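Local coordinates for protein ABC-type metal ion transport system, periplasmic component (Vibrio vulnificus, PDB 3K2D) that binds methionine, probably as the substrate-binding lipoprotein of an ABC uptake system, and is an immunogenic lipoprotein that activates Toll-like receptor 2, at residues V106-P111 with D168-I173. The protein carries 4 engineered substitutions. Sequence-based numbering, arbitrary orientation.
Sequences VRIAVP and DVALSI
Arg107 and Val169 meet with their side chains crossing at about a right angle. Bends at chi2 and chi3 fold the arginine back so that Val169 CG1 sits 4.1 Å above the plane of the Arg107 guanidinium, over its centre, while the arginine's CB packs on the same methyl. From this position Arg107 NH2 reaches the carbonyl oxygen of Asp168 obliquely, in a weak hydrogen bond (3.0 Å, N-H...O 133°). The other valine branch, Val169 CG2, turns to Ala109 CB at 3.9 Å, so one side chain spans two residues of the facing strand.

Ala109 shares its face of the sheet with Ser172, whose OG lies 3.3 Å from Ala109 CB. Set anti to the carbonyl carbon, that hydroxyl stands beside its own backbone N, and its hydrogen bond goes to Ser165 of helix 162-165. On the opposite face Ile108 CG2 touches Leu171 CD2, a looser apolar contact at 4.2 Å.

The backbones run parallel, the strand axes only 16° apart. Both backbone polar groups of Ala109 turn to this neighbour: its N donates to Leu171 O (2.9 Å), and its O accepts from Ile173 N along a fairly straight path (163°). Before Leu171 the pairing is less regular: Ala170 N donates to Arg107 O, while Ala170 CB rests against Val106 CB.

These are adjacent inner strands of the mixed sheet of one lobe of a periplasmic-binding-protein fold. Strand 153-157 flanks 107-111 and strand 90-92 flanks 171-174; helix 114-126 covers Val110, Pro111 and Ile173 through Ser120, whereas helix 162-165 packs on Ala109. Strand 107-111 leads towards the methionine pocket, to which Asn116 and Arg119 of helix 114-126 belong.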
loop_
_atom_site.group_PDB
_atom_site.type_symbol
_atom_site.label_atom_id
_atom_site.label_comp_id
_atom_site.label_asym_id
_atom_site.label_seq_id
_atom_site.Cartn_x
_atom_site.Cartn_y
_atom_site.Cartn_z
ATOM N N VAL A 106 14.105 2.299 22.428
ATOM C CA VAL A 106 12.679 2.231 22.116
ATOM C C VAL A 106 12.392 1.159 21.077
ATOM O O VAL A 106 13.290 0.675 20.375
ATOM C CB VAL A 106 12.109 3.573 21.569
ATOM C CG1 VAL A 106 12.161 4.645 22.637
ATOM C CG2 VAL A 106 12.881 4.001 20.333
ATOM N N ARG A 107 11.115 0.806 20.992
ATOM C CA ARG A 107 10.620 -0.192 20.059
ATOM C C ARG A 107 9.979 0.559 18.894
ATOM O O ARG A 107 9.214 1.493 19.101
ATOM C CB ARG A 107 9.577 -1.076 20.758
ATOM C CG ARG A 107 9.923 -2.560 20.831
ATOM C CD ARG A 107 9.674 -3.150 22.229
ATOM N NE ARG A 107 8.289 -3.015 22.672
ATOM C CZ ARG A 107 7.309 -3.869 22.376
ATOM N NH1 ARG A 107 7.552 -4.944 21.638
ATOM N NH2 ARG A 107 6.073 -3.634 22.806
ATOM N N ILE A 108 10.317 0.165 17.674
ATOM C CA ILE A 108 9.742 0.779 16.480
ATOM C C ILE A 108 9.093 -0.327 15.657
ATOM O O ILE A 108 9.762 -1.268 15.225
ATOM C CB ILE A 108 10.820 1.499 15.622
ATOM C CG1 ILE A 108 11.312 2.751 16.355
ATOM C CG2 ILE A 108 10.252 1.853 14.260
ATOM C CD1 ILE A 108 12.267 3.609 15.561
ATOM N N ALA A 109 7.787 -0.214 15.449
ATOM C CA ALA A 109 7.057 -1.218 14.682
ATOM C C ALA A 109 7.052 -0.910 13.179
ATOM O O ALA A 109 6.917 0.246 12.772
ATOM C CB ALA A 109 5.631 -1.326 15.203
ATOM N N VAL A 110 7.204 -1.959 12.368
ATOM C CA VAL A 110 7.220 -1.853 10.903
ATOM C C VAL A 110 6.527 -3.078 10.288
ATOM O O VAL A 110 6.341 -4.097 10.950
ATOM C CB VAL A 110 8.681 -1.810 10.340
ATOM C CG1 VAL A 110 9.501 -0.750 11.061
ATOM C CG2 VAL A 110 9.346 -3.171 10.485
ATOM N N PRO A 111 6.110 -2.980 9.016
ATOM C CA PRO A 111 5.454 -4.128 8.381
ATOM C C PRO A 111 6.462 -5.258 8.178
ATOM O O PRO A 111 7.666 -5.014 8.132
ATOM C CB PRO A 111 4.922 -3.551 7.077
ATOM C CG PRO A 111 5.795 -2.364 6.832
ATOM C CD PRO A 111 5.969 -1.773 8.188
ATOM N N ASP A 168 1.628 0.099 21.817
ATOM C CA ASP A 168 2.634 -0.750 22.440
ATOM C C ASP A 168 4.075 -0.368 22.159
ATOM O O ASP A 168 4.980 -0.818 22.861
ATOM C CB ASP A 168 2.411 -2.191 22.002
ATOM C CG ASP A 168 0.982 -2.632 22.202
ATOM O OD1 ASP A 168 0.560 -2.757 23.372
ATOM O OD2 ASP A 168 0.275 -2.839 21.193
ATOM N N VAL A 169 4.299 0.446 21.135
ATOM C CA VAL A 169 5.653 0.852 20.799
ATOM C C VAL A 169 5.790 2.357 20.791
ATOM O O VAL A 169 4.800 3.077 20.899
ATOM C CB VAL A 169 6.071 0.310 19.422
ATOM C CG1 VAL A 169 5.986 -1.207 19.422
ATOM C CG2 VAL A 169 5.184 0.906 18.339
ATOM N N ALA A 170 7.021 2.832 20.657
ATOM C CA ALA A 170 7.275 4.262 20.648
ATOM C C ALA A 170 6.854 4.908 19.334
ATOM O O ALA A 170 6.441 6.073 19.302
ATOM C CB ALA A 170 8.749 4.526 20.902
ATOM N N LEU A 171 6.942 4.148 18.249
ATOM C CA LEU A 171 6.600 4.686 16.943
ATOM C C LEU A 171 6.412 3.570 15.912
ATOM O O LEU A 171 7.107 2.559 15.948
ATOM C CB LEU A 171 7.710 5.660 16.520
ATOM C CG LEU A 171 7.639 6.419 15.196
ATOM C CD1 LEU A 171 8.351 7.752 15.353
ATOM C CD2 LEU A 171 8.263 5.582 14.075
ATOM N N SER A 172 5.470 3.762 14.997
ATOM C CA SER A 172 5.182 2.762 13.976
ATOM C C SER A 172 5.052 3.336 12.580
ATOM O O SER A 172 4.399 4.353 12.374
ATOM C CB SER A 172 3.874 2.037 14.293
ATOM O OG SER A 172 3.881 1.479 15.590
ATOM N N ILE A 173 5.681 2.667 11.620
ATOM C CA ILE A 173 5.591 3.064 10.223
ATOM C C ILE A 173 4.408 2.251 9.703
ATOM O O ILE A 173 4.456 1.022 9.665
ATOM C CB ILE A 173 6.897 2.730 9.469
ATOM C CG1 ILE A 173 7.997 3.696 9.940
ATOM C CG2 ILE A 173 6.685 2.835 7.960
ATOM C CD1 ILE A 173 9.370 3.425 9.356
#